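Local structure of histidine--tRNA ligase (Staphylococcus aureus, 1QE0) at residues A[172-177]-A[224-229]; A[177-182]-A[200-205]; A[232-237]-A[262-267]. The protein catalyses the ATP-dependent attachment of L-histidine to tRNA(His), releasing AMP and diphosphate, as a homodimeric class II aminoacyl-tRNA synthetase. All blocks are in the same frame, centred on the assembly; numbering follows the deposited sequence.

Interaction 1 of 3, residues A[172-177]-A[224-229]; sequences RKEYNE and TDFLNE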
loop_
_atom_site.group_PDB
_atom_site.type_symbol
_atom_site.label_atom_id
_atom_site.label_comp_id
_atom_site.label_asym_id
_atom_site.label_seq_id
_atom_site.Cartn_x
_atom_site.Cartn_y
_atom_site.Cartn_z
ATOM N N ARG A 172 -28.200 3.214 25.646
ATOM C CA ARG A 172 -28.528 4.260 24.708
ATOM C C ARG A 172 -30.038 4.447 24.584
ATOM O O ARG A 172 -30.521 5.577 24.437
ATOM C CB ARG A 172 -27.904 3.991 23.351
ATOM C CG ARG A 172 -28.087 5.147 22.417
ATOM C CD ARG A 172 -27.652 4.785 21.044
ATOM N NE ARG A 172 -26.418 5.465 20.677
ATOM C CZ ARG A 172 -25.195 4.965 20.850
ATOM N NH1 ARG A 172 -24.147 5.691 20.459
ATOM N NH2 ARG A 172 -25.014 3.751 21.393
ATOM N N LYS A 173 -30.793 3.356 24.660
ATOM C CA LYS A 173 -32.239 3.458 24.560
ATOM C C LYS A 173 -32.771 4.258 25.739
ATOM O O LYS A 173 -33.511 5.214 25.546
ATOM C CB LYS A 173 -32.864 2.069 24.492
ATOM C CG LYS A 173 -34.345 1.985 24.873
ATOM C CD LYS A 173 -34.511 1.489 26.324
ATOM C CE LYS A 173 -35.928 1.007 26.601
ATOM N NZ LYS A 173 -36.940 2.049 26.300
ATOM N N GLU A 174 -32.356 3.895 26.951
ATOM C CA GLU A 174 -32.795 4.608 28.146
ATOM C C GLU A 174 -32.207 6.013 28.265
ATOM O O GLU A 174 -32.716 6.813 29.037
ATOM C CB GLU A 174 -32.510 3.811 29.433
ATOM C CG GLU A 174 -31.029 3.566 29.720
ATOM C CD GLU A 174 -30.730 3.222 31.184
ATOM O OE1 GLU A 174 -29.928 2.285 31.439
ATOM O OE2 GLU A 174 -31.274 3.918 32.076
ATOM N N TYR A 175 -31.093 6.288 27.583
ATOM C CA TYR A 175 -30.493 7.623 27.624
ATOM C C TYR A 175 -31.186 8.503 26.621
ATOM O O TYR A 175 -31.209 9.714 26.770
ATOM C CB TYR A 175 -29.005 7.608 27.283
ATOM C CG TYR A 175 -28.482 8.970 26.837
ATOM C CD1 TYR A 175 -28.254 9.249 25.495
ATOM C CD2 TYR A 175 -28.241 9.979 27.760
ATOM C CE1 TYR A 175 -27.797 10.496 25.085
ATOM C CE2 TYR A 175 -27.791 11.227 27.363
ATOM C CZ TYR A 175 -27.566 11.485 26.028
ATOM O OH TYR A 175 -27.112 12.731 25.645
ATOM N N ASN A 176 -31.653 7.900 25.539
ATOM C CA ASN A 176 -32.367 8.656 24.517
ATOM C C ASN A 176 -33.691 9.158 25.085
ATOM O O ASN A 176 -34.068 10.313 24.883
ATOM C CB ASN A 176 -32.607 7.812 23.272
ATOM C CG ASN A 176 -31.415 7.816 22.320
ATOM O OD1 ASN A 176 -30.658 8.783 22.248
ATOM N ND2 ASN A 176 -31.275 6.746 21.548
ATOM N N GLU A 177 -34.376 8.301 25.834
ATOM C CA GLU A 177 -35.644 8.668 26.461
ATOM C C GLU A 177 -35.451 9.878 27.373
ATOM O O GLU A 177 -36.266 10.790 27.371
ATOM C CB GLU A 177 -36.227 7.484 27.230
ATOM C CG GLU A 177 -36.252 6.232 26.368
ATOM C CD GLU A 177 -37.106 5.114 26.909
ATOM O OE1 GLU A 177 -37.965 4.627 26.135
ATOM O OE2 GLU A 177 -36.902 4.703 28.077
ATOM N N THR A 224 -22.831 9.190 28.972
ATOM C CA THR A 224 -22.020 8.432 29.906
ATOM C C THR A 224 -22.577 8.288 31.303
ATOM O O THR A 224 -21.947 7.716 32.164
ATOM C CB THR A 224 -20.624 9.003 29.970
ATOM O OG1 THR A 224 -20.674 10.267 30.640
ATOM C CG2 THR A 224 -20.089 9.199 28.543
ATOM N N ASP A 225 -23.755 8.823 31.541
ATOM C CA ASP A 225 -24.362 8.697 32.853
ATOM C C ASP A 225 -25.469 7.659 32.748
ATOM O O ASP A 225 -26.270 7.484 33.664
ATOM C CB ASP A 225 -24.924 10.047 33.297
ATOM C CG ASP A 225 -23.852 10.971 33.881
ATOM O OD1 ASP A 225 -22.797 11.167 33.232
ATOM O OD2 ASP A 225 -24.059 11.505 34.996
ATOM N N PHE A 226 -25.530 7.006 31.586
ATOM C CA PHE A 226 -26.532 5.998 31.306
ATOM C C PHE A 226 -25.967 4.621 31.013
ATOM O O PHE A 226 -26.672 3.740 30.525
ATOM C CB PHE A 226 -27.414 6.467 30.154
ATOM C CG PHE A 226 -28.304 7.587 30.530
ATOM C CD1 PHE A 226 -29.613 7.344 30.884
ATOM C CD2 PHE A 226 -27.802 8.875 30.645
ATOM C CE1 PHE A 226 -30.414 8.361 31.364
ATOM C CE2 PHE A 226 -28.594 9.899 31.122
ATOM C CZ PHE A 226 -29.909 9.636 31.487
ATOM N N LEU A 227 -24.700 4.413 31.320
ATOM C CA LEU A 227 -24.136 3.113 31.064
ATOM C C LEU A 227 -24.860 2.200 32.046
ATOM O O LEU A 227 -25.159 2.613 33.164
ATOM C CB LEU A 227 -22.627 3.086 31.323
ATOM C CG LEU A 227 -21.707 4.127 30.691
ATOM C CD1 LEU A 227 -20.414 3.443 30.324
ATOM C CD2 LEU A 227 -22.345 4.758 29.471
ATOM N N ASN A 228 -25.251 1.012 31.598
ATOM C CA ASN A 228 -25.926 0.102 32.508
ATOM C C ASN A 228 -24.870 -0.560 33.389
ATOM O O ASN A 228 -23.834 0.030 33.650
ATOM C CB ASN A 228 -26.820 -0.910 31.755
ATOM C CG ASN A 228 -26.077 -1.692 30.714
ATOM O OD1 ASN A 228 -25.279 -2.576 31.028
ATOM N ND2 ASN A 228 -26.303 -1.358 29.468
ATOM N N GLU A 229 -25.107 -1.777 33.842
ATOM C CA GLU A 229 -24.127 -2.434 34.693
ATOM C C GLU A 229 -23.112 -3.216 33.869
ATOM O O GLU A 229 -21.919 -3.202 34.179
ATOM C CB GLU A 229 -24.827 -3.345 35.710
ATOM C CG GLU A 229 -24.184 -3.355 37.107
ATOM C CD GLU A 229 -24.856 -2.400 38.100
ATOM O OE1 GLU A 229 -24.720 -1.159 37.946
ATOM O OE2 GLU A 229 -25.508 -2.908 39.045
#
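Tyr175 and Phe226 dominate this contact and illustrate how an aromatic pair can seat a loop on a helix. The two rings form an offset edge-to-face pair, with the CD2-CE2 edge of Tyr175 turned to a face of Phe226; their centroids lie 5.0 Å apart and their planes meet at 64°. The same face of Phe226 also receives a CH-pi contact, for Tyr175 CA stands 3.8 Å from the centroid of the Phe226 ring. Tyr175 CG lies anti to the backbone N (chi1 160°), which places the ring beside Phe226, with its hydroxyl hydrogen-bonded to Pro221 O.

Polar groups contribute at the margin. The carboxylate of Glu174 stands nearly perpendicular to the Phe226 ring, OE2 lying 4.0 Å from Phe226 CD1, while Glu174 O approaches Phe226 CE1 at 3.6 Å.

Asn228, whose OD1 accepts a hydrogen bond from Ser231 N, acts as a side-chain cap at the start of helix 231-245, and the aromatic pair docks the loop before it on helix 169-183, in a region consistent with the insertion domain of histidyl-tRNA synthetases.

Interaction 2 of 3, residues A[177-182]-A[200-205]; sequences EALVKH and TDPMRI. Unlike the reference sequence in segment 200-205: Asp201 (reference Asn).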
loop_
_atom_site.group_PDB
_atom_site.type_symbol
_atom_site.label_atom_id
_atom_site.label_comp_id
_atom_site.label_asym_id
_atom_site.label_seq_id
_atom_site.Cartn_x
_atom_site.Cartn_y
_atom_site.Cartn_z
ATOM N N GLU A 177 -34.376 8.301 25.834
ATOM C CA GLU A 177 -35.644 8.668 26.461
ATOM C C GLU A 177 -35.451 9.878 27.373
ATOM O O GLU A 177 -36.266 10.790 27.371
ATOM C CB GLU A 177 -36.227 7.484 27.230
ATOM C CG GLU A 177 -36.252 6.232 26.368
ATOM C CD GLU A 177 -37.106 5.114 26.909
ATOM O OE1 GLU A 177 -37.965 4.627 26.135
ATOM O OE2 GLU A 177 -36.902 4.703 28.077
ATOM N N ALA A 178 -34.346 9.917 28.104
ATOM C CA ALA A 178 -34.061 11.036 28.984
ATOM C C ALA A 178 -33.936 12.343 28.177
ATOM O O ALA A 178 -34.431 13.384 28.605
ATOM C CB ALA A 178 -32.810 10.762 29.771
ATOM N N LEU A 179 -33.280 12.294 27.017
ATOM C CA LEU A 179 -33.136 13.473 26.141
ATOM C C LEU A 179 -34.503 13.943 25.618
ATOM O O LEU A 179 -34.683 15.101 25.264
ATOM C CB LEU A 179 -32.253 13.143 24.933
ATOM C CG LEU A 179 -30.741 12.969 25.031
ATOM C CD1 LEU A 179 -30.285 11.950 24.012
ATOM C CD2 LEU A 179 -30.040 14.294 24.813
ATOM N N VAL A 180 -35.432 13.014 25.474
ATOM C CA VAL A 180 -36.760 13.351 25.008
ATOM C C VAL A 180 -37.586 13.951 26.131
ATOM O O VAL A 180 -38.407 14.825 25.895
ATOM C CB VAL A 180 -37.464 12.135 24.503
ATOM C CG1 VAL A 180 -38.837 12.518 23.984
ATOM C CG2 VAL A 180 -36.628 11.484 23.435
ATOM N N LYS A 181 -37.426 13.417 27.340
ATOM C CA LYS A 181 -38.109 13.935 28.530
ATOM C C LYS A 181 -37.660 15.398 28.628
ATOM O O LYS A 181 -38.459 16.324 28.792
ATOM C CB LYS A 181 -37.615 13.188 29.781
ATOM C CG LYS A 181 -37.945 11.709 29.832
ATOM C CD LYS A 181 -39.388 11.469 30.241
ATOM C CE LYS A 181 -39.522 11.149 31.749
ATOM N NZ LYS A 181 -38.883 9.839 32.126
ATOM N N HIS A 182 -36.354 15.566 28.463
ATOM C CA HIS A 182 -35.671 16.839 28.513
ATOM C C HIS A 182 -36.100 17.795 27.405
ATOM O O HIS A 182 -36.913 18.684 27.634
ATOM C CB HIS A 182 -34.154 16.589 28.464
ATOM C CG HIS A 182 -33.319 17.835 28.487
ATOM N ND1 HIS A 182 -33.031 18.561 27.347
ATOM C CD2 HIS A 182 -32.697 18.473 29.503
ATOM C CE1 HIS A 182 -32.267 19.594 27.666
ATOM N NE2 HIS A 182 -32.048 19.562 28.965
ATOM N N THR A 200 -36.208 10.267 16.501
ATOM C CA THR A 200 -35.450 9.192 15.910
ATOM C C THR A 200 -34.178 8.962 16.708
ATOM O O THR A 200 -33.756 7.827 16.906
ATOM C CB THR A 200 -35.178 9.473 14.465
ATOM O OG1 THR A 200 -34.644 10.796 14.336
ATOM C CG2 THR A 200 -36.486 9.369 13.680
ATOM N N ASP A 201 -33.572 10.038 17.186
ATOM C CA ASP A 201 -32.364 9.947 17.997
ATOM C C ASP A 201 -32.015 11.329 18.510
ATOM O O ASP A 201 -31.296 12.076 17.870
ATOM C CB ASP A 201 -31.193 9.334 17.213
ATOM C CG ASP A 201 -30.882 10.091 15.937
ATOM O OD1 ASP A 201 -29.715 10.027 15.467
ATOM O OD2 ASP A 201 -31.800 10.755 15.405
ATOM N N PRO A 202 -32.504 11.664 19.704
ATOM C CA PRO A 202 -32.302 12.940 20.382
ATOM C C PRO A 202 -30.841 13.366 20.451
ATOM O O PRO A 202 -30.538 14.553 20.362
ATOM C CB PRO A 202 -32.857 12.668 21.775
ATOM C CG PRO A 202 -33.852 11.584 21.554
ATOM C CD PRO A 202 -33.151 10.696 20.602
ATOM N N MET A 203 -29.935 12.398 20.590
ATOM C CA MET A 203 -28.499 12.677 20.696
ATOM C C MET A 203 -27.974 13.567 19.605
ATOM O O MET A 203 -27.036 14.310 19.821
ATOM C CB MET A 203 -27.686 11.386 20.710
ATOM C CG MET A 203 -26.211 11.605 20.977
ATOM S SD MET A 203 -25.386 10.080 21.488
ATOM C CE MET A 203 -24.520 10.671 22.904
ATOM N N ARG A 204 -28.592 13.480 18.428
ATOM C CA ARG A 204 -28.197 14.280 17.270
ATOM C C ARG A 204 -28.616 15.715 17.486
ATOM O O ARG A 204 -28.168 16.611 16.776
ATOM C CB ARG A 204 -28.837 13.731 15.991
ATOM C CG ARG A 204 -27.853 13.251 14.956
ATOM C CD ARG A 204 -26.950 14.394 14.583
ATOM N NE ARG A 204 -25.907 14.009 13.636
ATOM C CZ ARG A 204 -26.097 13.863 12.328
ATOM N NH1 ARG A 204 -27.314 14.056 11.816
ATOM N NH2 ARG A 204 -25.060 13.620 11.522
ATOM N N ILE A 205 -29.512 15.908 18.443
ATOM C CA ILE A 205 -30.002 17.235 18.773
ATOM C C ILE A 205 -28.940 18.026 19.514
ATOM O O ILE A 205 -28.856 19.247 19.353
ATOM C CB ILE A 205 -31.302 17.181 19.631
ATOM C CG1 ILE A 205 -32.478 16.662 18.792
ATOM C CG2 ILE A 205 -31.632 18.558 20.215
ATOM C CD1 ILE A 205 -33.832 16.781 19.476
#
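Pro202 lays its ring obliquely against the side of helix 169-183, where Leu179 and Val180 receive it at two different corners. Leu179 meets the CB corner: its own CB lies 3.3 Å from Pro202 CB, and its CD1 branch curls round to within 3.5 Å of the same Pro202 CB. Val180 takes the neighbouring corner, its CG2 methyl lying 3.4 Å from Pro202 CG. The valine reaches that position because CG1 is anti to the backbone N (chi1 -178°), which places CG2 anti to the carbonyl carbon and turns it to the proline.

The turn belongs to the connection between helices 169-183 and 231-245, consistent with the insertion that histidyl-tRNA synthetases carry within the class II catalytic domain; the chain between the two contacting segments includes the disulfide-forming residues Cys191 and Cys194. Pro202 opens a short 3-10 turn, in which Arg204 N donates to Asp201 O at 3.1 Å.

Beyond the proline, the leucine extends its reach. Leu179 CD1 approaches Met203 N at 3.5 Å, and the same methyl lies 4.2 Å from Met203 CB, so a single leucine branch touches both residues at the start of the turn. The methionine points its CB off the helix and touches Ile223, while Pro202 is also touched by Asn176, one helical turn before Val180.

Interaction 3 of 3, residues A[232-237]-A[262-267]; sequences KAYYEQ and YTHTAF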
loop_
_atom_site.group_PDB
_atom_site.type_symbol
_atom_site.label_atom_id
_atom_site.label_comp_id
_atom_site.label_asym_id
_atom_site.label_seq_id
_atom_site.Cartn_x
_atom_site.Cartn_y
_atom_site.Cartn_z
ATOM N N LYS A 232 -20.885 -0.819 31.832
ATOM C CA LYS A 232 -19.942 -0.204 32.765
ATOM C C LYS A 232 -18.831 -1.143 33.161
ATOM O O LYS A 232 -17.867 -0.698 33.758
ATOM C CB LYS A 232 -20.663 0.280 34.029
ATOM C CG LYS A 232 -19.859 1.209 34.928
ATOM C CD LYS A 232 -20.797 2.083 35.788
ATOM C CE LYS A 232 -21.675 1.241 36.734
ATOM N NZ LYS A 232 -22.551 2.042 37.663
ATOM N N ALA A 233 -18.997 -2.436 32.873
ATOM C CA ALA A 233 -17.987 -3.442 33.189
ATOM C C ALA A 233 -17.177 -3.764 31.963
ATOM O O ALA A 233 -16.050 -4.239 32.073
ATOM C CB ALA A 233 -18.616 -4.676 33.716
ATOM N N TYR A 234 -17.773 -3.585 30.787
ATOM C CA TYR A 234 -17.039 -3.816 29.546
ATOM C C TYR A 234 -15.959 -2.732 29.552
ATOM O O TYR A 234 -14.759 -3.028 29.499
ATOM C CB TYR A 234 -17.958 -3.637 28.339
ATOM C CG TYR A 234 -17.363 -4.040 27.008
ATOM C CD1 TYR A 234 -16.119 -3.561 26.579
ATOM C CD2 TYR A 234 -18.054 -4.885 26.170
ATOM C CE1 TYR A 234 -15.598 -3.925 25.349
ATOM C CE2 TYR A 234 -17.532 -5.254 24.945
ATOM C CZ TYR A 234 -16.313 -4.781 24.542
ATOM O OH TYR A 234 -15.821 -5.226 23.340
ATOM N N TYR A 235 -16.409 -1.488 29.718
ATOM C CA TYR A 235 -15.541 -0.332 29.748
ATOM C C TYR A 235 -14.491 -0.482 30.823
ATOM O O TYR A 235 -13.322 -0.144 30.601
ATOM C CB TYR A 235 -16.350 0.946 29.970
ATOM C CG TYR A 235 -15.505 2.213 30.010
ATOM C CD1 TYR A 235 -15.701 3.175 31.001
ATOM C CD2 TYR A 235 -14.511 2.457 29.048
ATOM C CE1 TYR A 235 -14.947 4.338 31.034
ATOM C CE2 TYR A 235 -13.757 3.625 29.078
ATOM C CZ TYR A 235 -13.988 4.554 30.064
ATOM O OH TYR A 235 -13.308 5.738 30.020
ATOM N N GLU A 236 -14.885 -0.979 31.988
ATOM C CA GLU A 236 -13.902 -1.144 33.051
ATOM C C GLU A 236 -12.898 -2.217 32.677
ATOM O O GLU A 236 -11.769 -2.171 33.133
ATOM C CB GLU A 236 -14.519 -1.488 34.417
ATOM C CG GLU A 236 -15.578 -0.536 34.998
ATOM C CD GLU A 236 -15.212 0.951 35.041
ATOM O OE1 GLU A 236 -15.975 1.762 34.436
ATOM O OE2 GLU A 236 -14.209 1.309 35.714
ATOM N N GLN A 237 -13.312 -3.210 31.891
ATOM C CA GLN A 237 -12.397 -4.266 31.466
ATOM C C GLN A 237 -11.431 -3.723 30.422
ATOM O O GLN A 237 -10.230 -4.009 30.486
ATOM C CB GLN A 237 -13.149 -5.458 30.902
ATOM C CG GLN A 237 -12.238 -6.648 30.630
ATOM C CD GLN A 237 -11.340 -6.957 31.816
ATOM O OE1 GLN A 237 -10.125 -7.091 31.679
ATOM N NE2 GLN A 237 -11.937 -7.041 32.997
ATOM N N TYR A 262 -23.092 3.193 17.059
ATOM C CA TYR A 262 -21.780 3.302 17.693
ATOM C C TYR A 262 -21.891 2.866 19.145
ATOM O O TYR A 262 -22.474 3.541 19.951
ATOM C CB TYR A 262 -21.265 4.746 17.612
ATOM C CG TYR A 262 -20.287 4.972 16.490
ATOM C CD1 TYR A 262 -19.475 3.962 16.039
ATOM C CD2 TYR A 262 -20.099 6.207 15.959
ATOM C CE1 TYR A 262 -18.496 4.190 15.104
ATOM C CE2 TYR A 262 -19.115 6.444 15.021
ATOM C CZ TYR A 262 -18.312 5.430 14.607
ATOM O OH TYR A 262 -17.280 5.672 13.736
ATOM N N THR A 263 -21.292 1.751 19.498
ATOM C CA THR A 263 -21.398 1.278 20.860
ATOM C C THR A 263 -20.053 1.322 21.558
ATOM O O THR A 263 -19.030 1.665 20.959
ATOM C CB THR A 263 -21.918 -0.190 20.903
ATOM O OG1 THR A 263 -22.935 -0.388 19.917
ATOM C CG2 THR A 263 -22.518 -0.511 22.239
ATOM N N HIS A 264 -20.101 1.001 22.845
ATOM C CA HIS A 264 -18.954 0.937 23.735
ATOM C C HIS A 264 -17.752 1.839 23.508
ATOM O O HIS A 264 -17.895 3.072 23.467
ATOM C CB HIS A 264 -18.517 -0.500 23.859
ATOM C CG HIS A 264 -19.488 -1.351 24.566
ATOM N ND1 HIS A 264 -20.393 -2.154 23.906
ATOM C CD2 HIS A 264 -19.692 -1.584 25.891
ATOM C CE1 HIS A 264 -21.105 -2.852 24.787
ATOM N NE2 HIS A 264 -20.676 -2.508 25.987
ATOM N N THR A 265 -16.570 1.229 23.378
ATOM C CA THR A 265 -15.346 1.988 23.216
ATOM C C THR A 265 -15.251 2.972 22.082
ATOM O O THR A 265 -15.594 2.664 20.943
ATOM C CB THR A 265 -14.174 1.086 23.199
ATOM O OG1 THR A 265 -14.238 0.327 24.395
ATOM C CG2 THR A 265 -12.875 1.883 23.200
ATOM N N ALA A 266 -14.824 4.177 22.429
ATOM C CA ALA A 266 -14.653 5.253 21.476
ATOM C C ALA A 266 -13.305 5.805 21.888
ATOM O O ALA A 266 -12.984 5.803 23.071
ATOM C CB ALA A 266 -15.731 6.284 21.647
ATOM N N PHE A 267 -12.465 6.133 20.910
ATOM C CA PHE A 267 -11.158 6.655 21.221
ATOM C C PHE A 267 -10.632 7.574 20.138
ATOM O O PHE A 267 -11.184 7.643 19.033
ATOM C CB PHE A 267 -10.166 5.530 21.521
ATOM C CG PHE A 267 -9.698 4.796 20.308
ATOM C CD1 PHE A 267 -10.457 3.758 19.774
ATOM C CD2 PHE A 267 -8.518 5.185 19.659
ATOM C CE1 PHE A 267 -10.056 3.113 18.608
ATOM C CE2 PHE A 267 -8.101 4.545 18.483
ATOM C CZ PHE A 267 -8.875 3.514 17.961
#
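The hydroxyl of Tyr234, whose ring stacks on His264, is hydrogen-bonded to Asp140 OD2; Asp140 OD1 is hydrogen-bonded to Thr265 OG1. One side chain of helix 137-153 thus ties helix 231-245 to strand 265-272 and holds the far end of the tyrosine. Between the two segments themselves the contact is aromatic. Tyr234 and His264 stack face to face, their centroids 4.2 Å apart and their planes inclined at 30°, so the rings are splayed rather than parallel.

The overlap is off centre. His264 NE2 comes to 3.5 Å from Tyr234 CD2, and His264 CD2 sits 3.6 Å from Tyr234 CG, so that the CD2-NE2 side of the imidazole lies over CB, CG and CD2 of Tyr234. The tyrosine is carried across by CG lying anti to the backbone N (chi1 -172°).

In the fold, His264 marks a corner where the short, weakly bonded strand 262-263 gives way to strand 265-272, both paired with strand 280-290 of the largely antiparallel sheet of the class II catalytic domain. The corner comes two residues after the end of the Arg-Gly-Leu-Asp-Tyr-Tyr signature of the family, which in relatives lines the histidine site. A positive phi of 30° at His264 goes with this change of direction, and its ring projects to the helix. Arg288 of strand 280-290 and Glu135 each touch both stacked residues, and Gln237 packs on Arg343 of the second subunit.

Interactions 1 and 2 share Glu177 of helix 169-183; their centres are 11 Å apart, and interaction 2 is nested within the loop that interaction 1 closes. Phe226 CZ lies 3.6 Å from Ala178 CB and Tyr175 CE1 3.9 Å from Met203 CE, so two parts of the connection between helices 169-183 and 231-245 pack on one helix and on each other's contacts. Interaction 3 follows in series, centred 13 Å from interaction 1, which it touches where Arg172 NH1 packs 2.8 Å from Tyr262 O. Tyr262 ends the signature that lines the histidine site in relatives, whereas interactions 1 and 2 probably lie in the insertion domain. Interactions 2 and 3 have centres 21 Å apart and nearest atoms about 7 Å apart.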